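SIS domain protein (Listeria monocytogenes str. 4b F2365, PDB 3FXA) is a putative sugar-phosphate isomerase that probably binds phosphosugars through its SIS domain, a fold shared by isomerases and regulators of sugar-phosphate metabolism. Local coordinates at residues K47-G52 against D94-I99. Sequence-based numbering, arbitrary orientation. Where two conformers were deposited one is given.
Sequences KIVVAG and DILILI
Ile48 to Ala51 and Ile95 to Ile99 run side by side as parallel strands, their axes 18° apart, joined by a ladder of five backbone bonds that starts with Ile95 N on Lys47 O and in which Ile95, Val49, Ile97 and Ala51 each use both N and O. The bond from Val49 N to Ile95 O, 2.8 Å, is representative. Where the strands begin, Asp94 grips Lys47 twice: OD1 takes Lys47 N at 2.9 Å, met well above the carboxylate plane, while OD2 receives Lys47 NZ on its syn side at 2.8 Å in a buried salt bridge. The lysine chain runs extended past the carboxylate and bends only at its last torsion (chi4 -59°), which turns NZ back onto OD2. Val89 O also accepts from NZ, and Gln91 N donates to OD2, so the ion pair ties in the loop leading to strand 95-99.

On one face, Ile48 CG2 meets the tip of Ile97, CD1, at 3.7 Å. Further along, Val50 CG1, anti to its backbone N (chi1 -162°), reaches diagonally to Ile99 CD1 at 3.8 Å. Helices 31-43 and 55-69 pack over this side, with Ile41 and Phe67 against Ile48. The other face carries Val49 CG1 against Leu96 CD1, then Ala51 CB against Leu98 CD2 at 3.7 Å; Leu111 adjoins Ala51.

Flanked by strands 74-76 and 121-126, the pair is the second and the central strand of a five-stranded parallel sheet with order 2-1-3-4-5, the helix-covered, Rossmann-like alpha/beta core of the SIS fold.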
loop_
_atom_site.group_PDB
_atom_site.type_symbol
_atom_site.label_atom_id
_atom_site.label_comp_id
_atom_site.label_asym_id
_atom_site.label_seq_id
_atom_site.Cartn_x
_atom_site.Cartn_y
_atom_site.Cartn_z
ATOM N N LYS A 47 -16.741 -6.346 -8.341
ATOM C CA LYS A 47 -15.734 -6.536 -7.298
ATOM C C LYS A 47 -16.161 -5.868 -6.020
ATOM O O LYS A 47 -17.090 -5.075 -6.001
ATOM C CB LYS A 47 -14.383 -5.987 -7.765
ATOM C CG LYS A 47 -14.370 -4.490 -8.028
ATOM C CD LYS A 47 -13.084 -4.073 -8.676
ATOM C CE LYS A 47 -13.122 -2.619 -9.047
ATOM N NZ LYS A 47 -14.230 -2.251 -9.988
ATOM N N ILE A 48 -15.447 -6.211 -4.948
ATOM C CA ILE A 48 -15.701 -5.659 -3.627
ATOM C C ILE A 48 -14.690 -4.535 -3.377
ATOM O O ILE A 48 -13.508 -4.768 -3.398
ATOM C CB ILE A 48 -15.576 -6.741 -2.546
ATOM C CG1 ILE A 48 -16.521 -7.929 -2.836
ATOM C CG2 ILE A 48 -15.885 -6.149 -1.171
ATOM C CD1 ILE A 48 -16.276 -9.145 -1.944
ATOM N N VAL A 49 -15.160 -3.331 -3.111
ATOM C CA VAL A 49 -14.261 -2.190 -2.848
ATOM C C VAL A 49 -14.404 -1.922 -1.351
ATOM O O VAL A 49 -15.507 -1.690 -0.883
ATOM C CB VAL A 49 -14.668 -0.965 -3.690
ATOM C CG1 VAL A 49 -13.707 0.167 -3.456
ATOM C CG2 VAL A 49 -14.694 -1.335 -5.180
ATOM N N VAL A 50 -13.312 -1.978 -0.582
ATOM C CA VAL A 50 -13.393 -1.779 0.883
ATOM C C VAL A 50 -12.598 -0.538 1.278
ATOM O O VAL A 50 -11.457 -0.391 0.848
ATOM C CB VAL A 50 -12.925 -3.000 1.692
ATOM C CG1 VAL A 50 -13.432 -2.949 3.175
ATOM C CG2 VAL A 50 -13.406 -4.285 1.032
ATOM N N ALA A 51 -13.197 0.323 2.113
ATOM C CA ALA A 51 -12.539 1.542 2.614
ATOM C C ALA A 51 -12.569 1.644 4.139
ATOM O O ALA A 51 -13.562 1.311 4.777
ATOM C CB ALA A 51 -13.222 2.781 2.028
ATOM N N GLY A 52 -11.484 2.139 4.711
ATOM C CA GLY A 52 -11.373 2.377 6.141
ATOM C C GLY A 52 -10.142 3.227 6.391
ATOM O O GLY A 52 -9.249 3.302 5.516
ATOM N N ASP A 94 -20.493 -3.168 -8.377
ATOM C CA ASP A 94 -19.633 -3.413 -7.227
ATOM C C ASP A 94 -20.350 -3.281 -5.888
ATOM O O ASP A 94 -21.453 -2.733 -5.788
ATOM C CB ASP A 94 -18.439 -2.444 -7.227
ATOM C CG ASP A 94 -17.494 -2.637 -8.412
ATOM O OD1 ASP A 94 -17.562 -3.654 -9.119
ATOM O OD2 ASP A 94 -16.652 -1.725 -8.597
ATOM N N ILE A 95 -19.662 -3.759 -4.857
ATOM C CA ILE A 95 -20.107 -3.657 -3.481
ATOM C C ILE A 95 -19.088 -2.803 -2.744
ATOM O O ILE A 95 -17.923 -3.186 -2.711
ATOM C CB ILE A 95 -20.174 -5.033 -2.798
ATOM C CG1 ILE A 95 -21.128 -5.989 -3.564
ATOM C CG2 ILE A 95 -20.607 -4.847 -1.346
ATOM C CD1 ILE A 95 -21.223 -7.407 -3.003
ATOM N N LEU A 96 -19.507 -1.639 -2.234
ATOM C CA LEU A 96 -18.646 -0.784 -1.416
ATOM C C LEU A 96 -18.898 -1.143 0.047
ATOM O O LEU A 96 -20.056 -1.158 0.486
ATOM C CB LEU A 96 -18.913 0.705 -1.679
ATOM C CG LEU A 96 -18.145 1.737 -0.845
ATOM C CD1 LEU A 96 -16.627 1.664 -1.102
ATOM C CD2 LEU A 96 -18.668 3.155 -1.096
ATOM N N ILE A 97 -17.828 -1.466 0.759
ATOM C CA ILE A 97 -17.868 -1.772 2.181
ATOM C C ILE A 97 -17.103 -0.667 2.899
ATOM O O ILE A 97 -15.892 -0.474 2.669
ATOM C CB ILE A 97 -17.275 -3.158 2.527
ATOM C CG1 ILE A 97 -17.957 -4.261 1.703
ATOM C CG2 ILE A 97 -17.374 -3.407 4.053
ATOM C CD1 ILE A 97 -17.530 -5.717 2.067
ATOM N N LEU A 98 -17.818 0.087 3.736
ATOM C CA LEU A 98 -17.210 1.142 4.545
ATOM C C LEU A 98 -17.103 0.641 5.983
ATOM O O LEU A 98 -18.106 0.242 6.573
ATOM C CB LEU A 98 -18.023 2.420 4.472
ATOM C CG LEU A 98 -18.169 3.025 3.064
ATOM C CD1 LEU A 98 -18.978 4.314 3.142
ATOM C CD2 LEU A 98 -16.821 3.296 2.364
ATOM N N ILE A 99 -15.887 0.668 6.539
ATOM C CA ILE A 99 -15.615 0.184 7.915
ATOM C C ILE A 99 -15.270 1.385 8.786
ATOM O O ILE A 99 -14.248 2.056 8.578
ATOM C CB ILE A 99 -14.469 -0.841 8.009
ATOM C CG1 ILE A 99 -14.714 -2.023 7.072
ATOM C CG2 ILE A 99 -14.306 -1.339 9.486
ATOM C CD1 ILE A 99 -13.586 -3.024 6.996
#